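Putative secreted glycosylhydrolase (Parabacteroides distasonis ATCC 8503, PDB 3IMM) is a putative secreted glycoside hydrolase of the 3-keto-disaccharide hydrolase family, probably acting on sugar substrates, and binds a sodium ion in this crystal. Local coordinates at residues N78-Q83 with K169-L174; A103-L108 with S165-P170. One frame throughout, in Å; residues are numbered along the deposited sequence.

Interaction 1: N78-Q83 with K169-L174; sequences NSVEIQ and KPFAEL. With NA (sodium ion), chain D.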
ATOM      1  N   ASN A  78       9.927   4.128   8.101  1.00 30.50           N
ATOM      2  CA  ASN A  78      10.614   2.835   8.105  1.00 28.84           C
ATOM      3  C   ASN A  78       9.815   1.817   7.340  1.00 28.52           C
ATOM      4  O   ASN A  78       9.575   0.727   7.821  1.00 27.92           O
ATOM      5  CB  ASN A  78      10.871   2.364   9.542  1.00 28.89           C
ATOM      6  CG  ASN A  78      11.746   3.321  10.314  1.00 27.78           C
ATOM      7  OD1 ASN A  78      12.878   3.540   9.948  1.00 34.14           O
ATOM      8  ND2 ASN A  78      11.216   3.905  11.362  1.00 31.15           N
ATOM      9  N   SER A  79       9.399   2.182   6.130  1.00 29.08           N
ATOM     10  CA  SER A  79       8.537   1.305   5.337  1.00 28.21           C
ATOM     11  C   SER A  79       8.415   1.792   3.898  1.00 28.00           C
ATOM     12  O   SER A  79       8.842   2.895   3.555  1.00 25.94           O
ATOM     13  CB  SER A  79       7.122   1.187   5.953  1.00 27.67           C
ATOM     14  OG  SER A  79       6.425   2.432   5.903  1.00 29.78           O
ATOM     15  N   VAL A  80       7.803   0.948   3.068  1.00 25.05           N
ATOM     16  CA  VAL A  80       7.433   1.344   1.710  1.00 27.15           C
ATOM     17  C   VAL A  80       5.907   1.310   1.597  1.00 27.45           C
ATOM     18  O   VAL A  80       5.251   0.363   2.103  1.00 25.87           O
ATOM     19  CB  VAL A  80       8.081   0.381   0.693  1.00 26.87           C
ATOM     20  CG1 VAL A  80       7.587   0.672  -0.715  1.00 24.60           C
ATOM     21  CG2 VAL A  80       9.595   0.441   0.859  1.00 24.70           C
ATOM     22  N   GLU A  81       5.335   2.340   0.971  1.00 26.99           N
ATOM     23  CA  GLU A  81       3.889   2.443   0.804  1.00 28.97           C
ATOM     24  C   GLU A  81       3.489   2.454  -0.674  1.00 28.55           C
ATOM     25  O   GLU A  81       3.950   3.284  -1.488  1.00 27.64           O
ATOM     26  CB  GLU A  81       3.324   3.694   1.466  1.00 30.02           C
ATOM     27  CG  GLU A  81       1.857   3.883   1.205  1.00 30.34           C
ATOM     28  CD  GLU A  81       1.332   5.153   1.836  1.00 35.70           C
ATOM     29  OE1 GLU A  81       2.153   6.018   2.218  1.00 33.44           O
ATOM     30  OE2 GLU A  81       0.093   5.286   1.923  1.00 36.24           O
ATOM     31  N   ILE A  82       2.630   1.490  -0.988  1.00 26.70           N
ATOM     32  CA  ILE A  82       1.970   1.403  -2.262  1.00 27.04           C
ATOM     33  C   ILE A  82       0.675   2.189  -2.129  1.00 28.45           C
ATOM     34  O   ILE A  82      -0.206   1.832  -1.361  1.00 24.35           O
ATOM     35  CB  ILE A  82       1.662  -0.034  -2.700  1.00 25.07           C
ATOM     36  CG1 ILE A  82       2.951  -0.868  -2.865  1.00 29.37           C
ATOM     37  CG2 ILE A  82       0.939   0.037  -4.092  1.00 22.40           C
ATOM     38  CD1 ILE A  82       3.674  -1.297  -1.590  1.00 27.02           C
ATOM     39  N   GLN A  83       0.610   3.295  -2.859  1.00 28.07           N
ATOM     40  CA  GLN A  83      -0.541   4.184  -2.818  1.00 28.36           C
ATOM     41  C   GLN A  83      -1.823   3.529  -3.335  1.00 28.77           C
ATOM     42  O   GLN A  83      -1.831   2.886  -4.389  1.00 26.35           O
ATOM     43  CB  GLN A  83      -0.244   5.390  -3.704  1.00 28.08           C
ATOM     44  CG  GLN A  83      -1.305   6.464  -3.743  1.00 29.30           C
ATOM     45  CD  GLN A  83      -1.360   7.308  -2.509  1.00 32.78           C
ATOM     46  OE1 GLN A  83      -0.820   6.945  -1.469  1.00 33.27           O
ATOM     47  NE2 GLN A  83      -2.001   8.463  -2.620  1.00 29.62           N
ATOM     48  N   LYS A 169      14.474   8.546   4.685  1.00 28.88           N
ATOM     49  CA  LYS A 169      15.429   7.437   4.631  1.00 32.38           C
ATOM     50  C   LYS A 169      15.548   6.941   3.200  1.00 31.16           C
ATOM     51  O   LYS A 169      14.530   6.539   2.623  1.00 32.06           O
ATOM     52  CB  LYS A 169      14.988   6.299   5.551  1.00 32.45           C
ATOM     53  CG  LYS A 169      14.828   6.750   6.990  1.00 35.98           C
ATOM     54  CD  LYS A 169      15.086   5.612   7.939  1.00 39.67           C
ATOM     55  CE  LYS A 169      14.849   6.023   9.395  1.00 41.13           C
ATOM     56  NZ  LYS A 169      15.111   4.873  10.313  1.00 42.24           N
ATOM     57  N   PRO A 170      16.776   6.985   2.617  1.00 30.49           N
ATOM     58  CA  PRO A 170      16.970   6.555   1.223  1.00 30.15           C
ATOM     59  C   PRO A 170      16.471   5.126   1.021  1.00 29.50           C
ATOM     60  O   PRO A 170      16.852   4.222   1.773  1.00 28.88           O
ATOM     61  CB  PRO A 170      18.488   6.633   1.034  1.00 29.51           C
ATOM     62  CG  PRO A 170      18.957   7.600   2.024  1.00 30.63           C
ATOM     63  CD  PRO A 170      18.043   7.421   3.221  1.00 30.62           C
ATOM     64  N   PHE A 171      15.615   4.916   0.029  1.00 28.81           N
ATOM     65  CA  PHE A 171      15.083   3.565  -0.210  1.00 28.27           C
ATOM     66  C   PHE A 171      16.148   2.556  -0.613  1.00 27.42           C
ATOM     67  O   PHE A 171      15.965   1.373  -0.375  1.00 28.53           O
ATOM     68  CB  PHE A 171      13.905   3.596  -1.210  1.00 30.16           C
ATOM     69  CG  PHE A 171      12.543   3.883  -0.563  1.00 26.23           C
ATOM     70  CD1 PHE A 171      12.440   4.488   0.681  1.00 29.52           C
ATOM     71  CD2 PHE A 171      11.369   3.593  -1.249  1.00 29.78           C
ATOM     72  CE1 PHE A 171      11.176   4.761   1.264  1.00 30.16           C
ATOM     73  CE2 PHE A 171      10.130   3.853  -0.672  1.00 29.17           C
ATOM     74  CZ  PHE A 171      10.035   4.448   0.576  1.00 30.83           C
ATOM     75  N   ALA A 172      17.272   3.014  -1.182  1.00 26.82           N
ATOM     76  CA  ALA A 172      18.395   2.142  -1.487  1.00 27.19           C
ATOM     77  C   ALA A 172      18.996   1.449  -0.271  1.00 27.49           C
ATOM     78  O   ALA A 172      19.641   0.416  -0.421  1.00 26.77           O
ATOM     79  CB  ALA A 172      19.488   2.886  -2.257  1.00 26.59           C
ATOM     80  N   GLU A 173      18.775   1.991   0.921  0.50 30.40           N
ATOM     81  CA  GLU A 173      19.360   1.415   2.133  0.50 31.38           C
ATOM     82  C   GLU A 173      18.267   0.860   3.058  0.50 31.01           C
ATOM     83  O   GLU A 173      18.548   0.428   4.178  0.50 32.34           O
ATOM     84  CB  GLU A 173      20.225   2.451   2.864  0.50 32.84           C
ATOM     85  CG  GLU A 173      20.791   3.598   2.011  0.50 35.58           C
ATOM     86  CD  GLU A 173      21.951   3.220   1.090  0.50 38.70           C
ATOM     87  OE1 GLU A 173      22.498   2.100   1.201  0.50 38.53           O
ATOM     88  OE2 GLU A 173      22.314   4.070   0.239  0.50 40.32           O
ATOM     89  N   LEU A 174      17.018   0.875   2.590  1.00 31.16           N
ATOM     90  CA  LEU A 174      15.914   0.295   3.338  1.00 30.47           C
ATOM     91  C   LEU A 174      15.998  -1.250   3.288  1.00 30.33           C
ATOM     92  O   LEU A 174      16.312  -1.832   2.224  1.00 27.29           O
ATOM     93  CB  LEU A 174      14.576   0.816   2.786  1.00 31.56           C
ATOM     94  CG  LEU A 174      13.667   1.587   3.753  1.00 32.43           C
ATOM     95  CD1 LEU A 174      14.342   2.704   4.448  1.00 32.12           C
ATOM     96  CD2 LEU A 174      12.455   2.050   3.029  1.00 32.04           C
TER
HETATM   97 NA    NA D   4      -1.677   6.980   0.782  1.00 39.63          NA
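K169 reaches N78 by a single polar bond: NZ donates to OD1 at 2.6 Å, lying in the plane of the amide carbonyl with a C=O...N angle of 148°. The lysine chain is extended beyond CG, which carries the ammonium far from its own backbone, and CE also passes close to OD1. The CB bond of N78 points away from 169-174, but CG, anti to the carbonyl carbon (chi1 -61°), starts the amide back toward K169. At the other end of that amide ND2 is tied to D74 O, so bonds at both ends fix its rotation.

The apolar part lies deeper, among buried residues. CG2 of V80 sits over one face of the F171 ring, a CH-pi contact 4.2 Å from the ring centroid and 26° off its normal. The same methyl touches L174 CD2 at 3.9 Å, so it bridges the phenylalanine and the leucine. The carbonyl oxygen of S79 approaches F171 CZ to 3.6 Å and also lies near L174 CD2.

Strand 80-85 is an outermost strand of the five-stranded antiparallel sheet in this concanavalin-like fold, and a short 3-10 turn, 171-173, brings F171 and L174 against its beginning. The other face of the F171 ring stacks on H107.

Metal binding occupies the other end of 78-83. E81 OE2 and Q83 OE1 coordinate the sodium ion at 2.7 and 2.4 Å, and N62 and S63 complete the protein ligands. Q183 NE2 is hydrogen-bonded to E81 OE2, while E99 O holds Q83 NE2 and so helps to orient the amide whose oxygen meets the metal.

Interaction 2: A103-L108 with S165-P170; sequences AIYGHL and SWLPKP
Y105 meets both W166 and L167. Its OH lies 3.5 Å from W166 CZ2 at the edge of the indole, near the indole plane, and the two side chains cross at about a right angle. Nearer the backbone on the same ring, CD2 meets L167 CD1 obliquely at 4.0 Å.

G106, at a positive phi of 74°, has no side chain, and L167 CD1 comes to 4.4 Å from its CA.

The CB bond of H107 points toward 165-170, and CG, anti to its carbonyl carbon (chi1 -67°) on the side of the backbone N, sets the ring between that segment and Y105 O. Both ring nitrogens are gripped, in the ring plane. ND1 donates to Y105 O at 2.8 Å, nearly straight at 168°, and NE2 is hydrogen-bonded to a water that donates to L167 O and to K169 O, linking the ring to the backbone of 165-170. Between these two bonds, CE1 rests against L167 CD1 at 3.8 Å.

H107 N and L108 N both bond to I104 O, and H107 and L108 together face I104 in a classic beta bulge. This bulged loop, paired with strand 80-85 through Y105 and E81, carries the tyrosine beside the sodium site.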
ATOM      1  N   ALA A 103       0.974   3.846  -7.318  1.00 26.31           N
ATOM      2  CA  ALA A 103       2.270   4.441  -7.164  1.00 26.50           C
ATOM      3  C   ALA A 103       2.959   3.946  -5.894  1.00 26.49           C
ATOM      4  O   ALA A 103       2.318   3.445  -4.974  1.00 27.28           O
ATOM      5  CB  ALA A 103       2.166   5.932  -7.137  1.00 27.77           C
ATOM      6  N   ILE A 104       4.273   4.149  -5.846  1.00 24.87           N
ATOM      7  CA  ILE A 104       5.033   4.058  -4.590  1.00 27.09           C
ATOM      8  C   ILE A 104       5.035   5.456  -4.012  1.00 26.20           C
ATOM      9  O   ILE A 104       5.680   6.405  -4.548  1.00 27.35           O
ATOM     10  CB  ILE A 104       6.472   3.503  -4.778  1.00 29.10           C
ATOM     11  CG1 ILE A 104       6.451   2.247  -5.626  1.00 24.10           C
ATOM     12  CG2 ILE A 104       7.153   3.204  -3.396  1.00 28.00           C
ATOM     13  CD1 ILE A 104       5.618   1.127  -4.960  1.00 24.58           C
ATOM     14  N   TYR A 105       4.245   5.615  -2.954  1.00 27.57           N
ATOM     15  CA  TYR A 105       3.892   6.918  -2.461  1.00 27.47           C
ATOM     16  C   TYR A 105       5.149   7.697  -2.152  1.00 26.83           C
ATOM     17  O   TYR A 105       6.056   7.202  -1.489  1.00 29.87           O
ATOM     18  CB  TYR A 105       2.995   6.907  -1.214  1.00 28.31           C
ATOM     19  CG  TYR A 105       2.782   8.302  -0.731  1.00 28.11           C
ATOM     20  CD1 TYR A 105       1.902   9.133  -1.396  1.00 30.01           C
ATOM     21  CD2 TYR A 105       3.540   8.843   0.322  1.00 29.20           C
ATOM     22  CE1 TYR A 105       1.747  10.461  -1.026  1.00 33.20           C
ATOM     23  CE2 TYR A 105       3.383  10.170   0.700  1.00 31.72           C
ATOM     24  CZ  TYR A 105       2.463  10.960   0.030  1.00 31.98           C
ATOM     25  OH  TYR A 105       2.265  12.258   0.370  1.00 37.00           O
ATOM     26  N   GLY A 106       5.173   8.924  -2.627  1.00 26.36           N
ATOM     27  CA  GLY A 106       6.322   9.826  -2.404  1.00 27.85           C
ATOM     28  C   GLY A 106       7.591   9.559  -3.180  1.00 28.28           C
ATOM     29  O   GLY A 106       8.570  10.355  -3.078  1.00 29.23           O
ATOM     30  N   HIS A 107       7.573   8.505  -4.012  1.00 27.84           N
ATOM     31  CA  HIS A 107       8.796   7.962  -4.622  1.00 27.40           C
ATOM     32  C   HIS A 107       8.751   7.683  -6.126  1.00 28.20           C
ATOM     33  O   HIS A 107       9.744   7.929  -6.842  1.00 24.52           O
ATOM     34  CB  HIS A 107       9.243   6.712  -3.851  1.00 27.46           C
ATOM     35  CG  HIS A 107       9.695   7.022  -2.458  1.00 25.86           C
ATOM     36  ND1 HIS A 107       8.820   7.154  -1.397  1.00 25.12           N
ATOM     37  CD2 HIS A 107      10.929   7.289  -1.967  1.00 23.93           C
ATOM     38  CE1 HIS A 107       9.505   7.463  -0.312  1.00 23.54           C
ATOM     39  NE2 HIS A 107      10.787   7.557  -0.633  1.00 25.10           N
ATOM     40  N   LEU A 108       7.634   7.145  -6.607  1.00 26.34           N
ATOM     41  CA  LEU A 108       7.527   6.705  -7.988  1.00 26.02           C
ATOM     42  C   LEU A 108       6.080   6.679  -8.462  1.00 27.47           C
ATOM     43  O   LEU A 108       5.222   6.059  -7.830  1.00 28.45           O
ATOM     44  CB  LEU A 108       8.158   5.297  -8.138  1.00 26.44           C
ATOM     45  CG  LEU A 108       8.165   4.706  -9.551  1.00 23.15           C
ATOM     46  CD1 LEU A 108       9.142   5.516 -10.503  1.00 20.38           C
ATOM     47  CD2 LEU A 108       8.504   3.209  -9.463  1.00 22.33           C
ATOM     48  N   SER A 165       9.299  15.614   3.152  1.00 29.31           N
ATOM     49  CA  SER A 165      10.245  15.727   4.236  1.00 28.71           C
ATOM     50  C   SER A 165      10.102  14.607   5.274  1.00 28.54           C
ATOM     51  O   SER A 165      11.093  14.183   5.874  1.00 28.88           O
ATOM     52  CB  SER A 165      10.099  17.079   4.867  1.00 29.09           C
ATOM     53  OG  SER A 165      10.953  17.170   5.979  1.00 37.06           O
ATOM     54  N   TRP A 166       8.885  14.084   5.446  1.00 29.35           N
ATOM     55  CA  TRP A 166       8.632  13.013   6.424  1.00 27.64           C
ATOM     56  C   TRP A 166       9.081  11.609   5.990  1.00 29.36           C
ATOM     57  O   TRP A 166       8.920  10.634   6.758  1.00 30.13           O
ATOM     58  CB  TRP A 166       7.151  13.007   6.851  1.00 29.12           C
ATOM     59  CG  TRP A 166       6.150  12.739   5.748  1.00 24.39           C
ATOM     60  CD1 TRP A 166       5.691  11.531   5.346  1.00 27.57           C
ATOM     61  CD2 TRP A 166       5.463  13.716   4.945  1.00 29.30           C
ATOM     62  NE1 TRP A 166       4.784  11.679   4.330  1.00 26.44           N
ATOM     63  CE2 TRP A 166       4.627  13.013   4.063  1.00 28.17           C
ATOM     64  CE3 TRP A 166       5.497  15.121   4.872  1.00 29.15           C
ATOM     65  CZ2 TRP A 166       3.813  13.651   3.142  1.00 27.54           C
ATOM     66  CZ3 TRP A 166       4.681  15.749   3.952  1.00 26.90           C
ATOM     67  CH2 TRP A 166       3.861  15.023   3.105  1.00 29.14           C
ATOM     68  N   LEU A 167       9.676  11.496   4.796  1.00 28.81           N
ATOM     69  CA  LEU A 167      10.197  10.204   4.293  1.00 28.40           C
ATOM     70  C   LEU A 167      11.689  10.302   3.964  1.00 28.59           C
ATOM     71  O   LEU A 167      12.081  10.142   2.810  1.00 28.72           O
ATOM     72  CB  LEU A 167       9.402   9.771   3.049  1.00 29.43           C
ATOM     73  CG  LEU A 167       7.871   9.720   3.171  1.00 27.63           C
ATOM     74  CD1 LEU A 167       7.216   9.509   1.855  1.00 26.67           C
ATOM     75  CD2 LEU A 167       7.506   8.644   4.150  1.00 24.19           C
ATOM     76  N   PRO A 168      12.533  10.592   4.985  1.00 29.53           N
ATOM     77  CA  PRO A 168      13.909  10.936   4.693  1.00 28.72           C
ATOM     78  C   PRO A 168      14.861   9.772   4.400  1.00 28.75           C
ATOM     79  O   PRO A 168      15.957  10.000   3.913  1.00 29.55           O
ATOM     80  CB  PRO A 168      14.343  11.697   5.965  1.00 29.72           C
ATOM     81  CG  PRO A 168      13.598  11.087   7.028  1.00 30.85           C
ATOM     82  CD  PRO A 168      12.261  10.669   6.431  1.00 30.11           C
ATOM     83  N   LYS A 169      14.474   8.546   4.685  1.00 28.88           N
ATOM     84  CA  LYS A 169      15.429   7.437   4.631  1.00 32.38           C
ATOM     85  C   LYS A 169      15.548   6.941   3.200  1.00 31.16           C
ATOM     86  O   LYS A 169      14.530   6.539   2.623  1.00 32.06           O
ATOM     87  CB  LYS A 169      14.988   6.299   5.551  1.00 32.45           C
ATOM     88  CG  LYS A 169      14.828   6.750   6.990  1.00 35.98           C
ATOM     89  CD  LYS A 169      15.086   5.612   7.939  1.00 39.67           C
ATOM     90  CE  LYS A 169      14.849   6.023   9.395  1.00 41.13           C
ATOM     91  NZ  LYS A 169      15.111   4.873  10.313  1.00 42.24           N
ATOM     92  N   PRO A 170      16.776   6.985   2.617  1.00 30.49           N
ATOM     93  CA  PRO A 170      16.970   6.555   1.223  1.00 30.15           C
ATOM     94  C   PRO A 170      16.471   5.126   1.021  1.00 29.50           C
ATOM     95  O   PRO A 170      16.852   4.222   1.773  1.00 28.88           O
ATOM     96  CB  PRO A 170      18.488   6.633   1.034  1.00 29.51           C
ATOM     97  CG  PRO A 170      18.957   7.600   2.024  1.00 30.63           C
ATOM     98  CD  PRO A 170      18.043   7.421   3.221  1.00 30.62           C
TER
HETATM   99  O   HOH W   1      12.870   8.141   1.153  1.00 24.10           O

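In the fold
Of the contacting segments, 78-83 at the start of strand 80-85 comes first along the chain from the N terminus, then loop 103-108, and only after strands 122-130, 133-138 and 141-147 the long loop holding 165-174. Interaction 1 closes a span of 85 residues and interaction 2 one of 56; the shorter span lies within the longer, and both end on the same part of the chain, sharing K169 and P170. The two first segments are also joined directly, probably by backbone hydrogen bonds from Q83 N to A103 O and from Y105 N to E81 O. Together the contacts tie the late loop to the edge of the five-stranded sheet and to the loop alongside it, near the sodium ion.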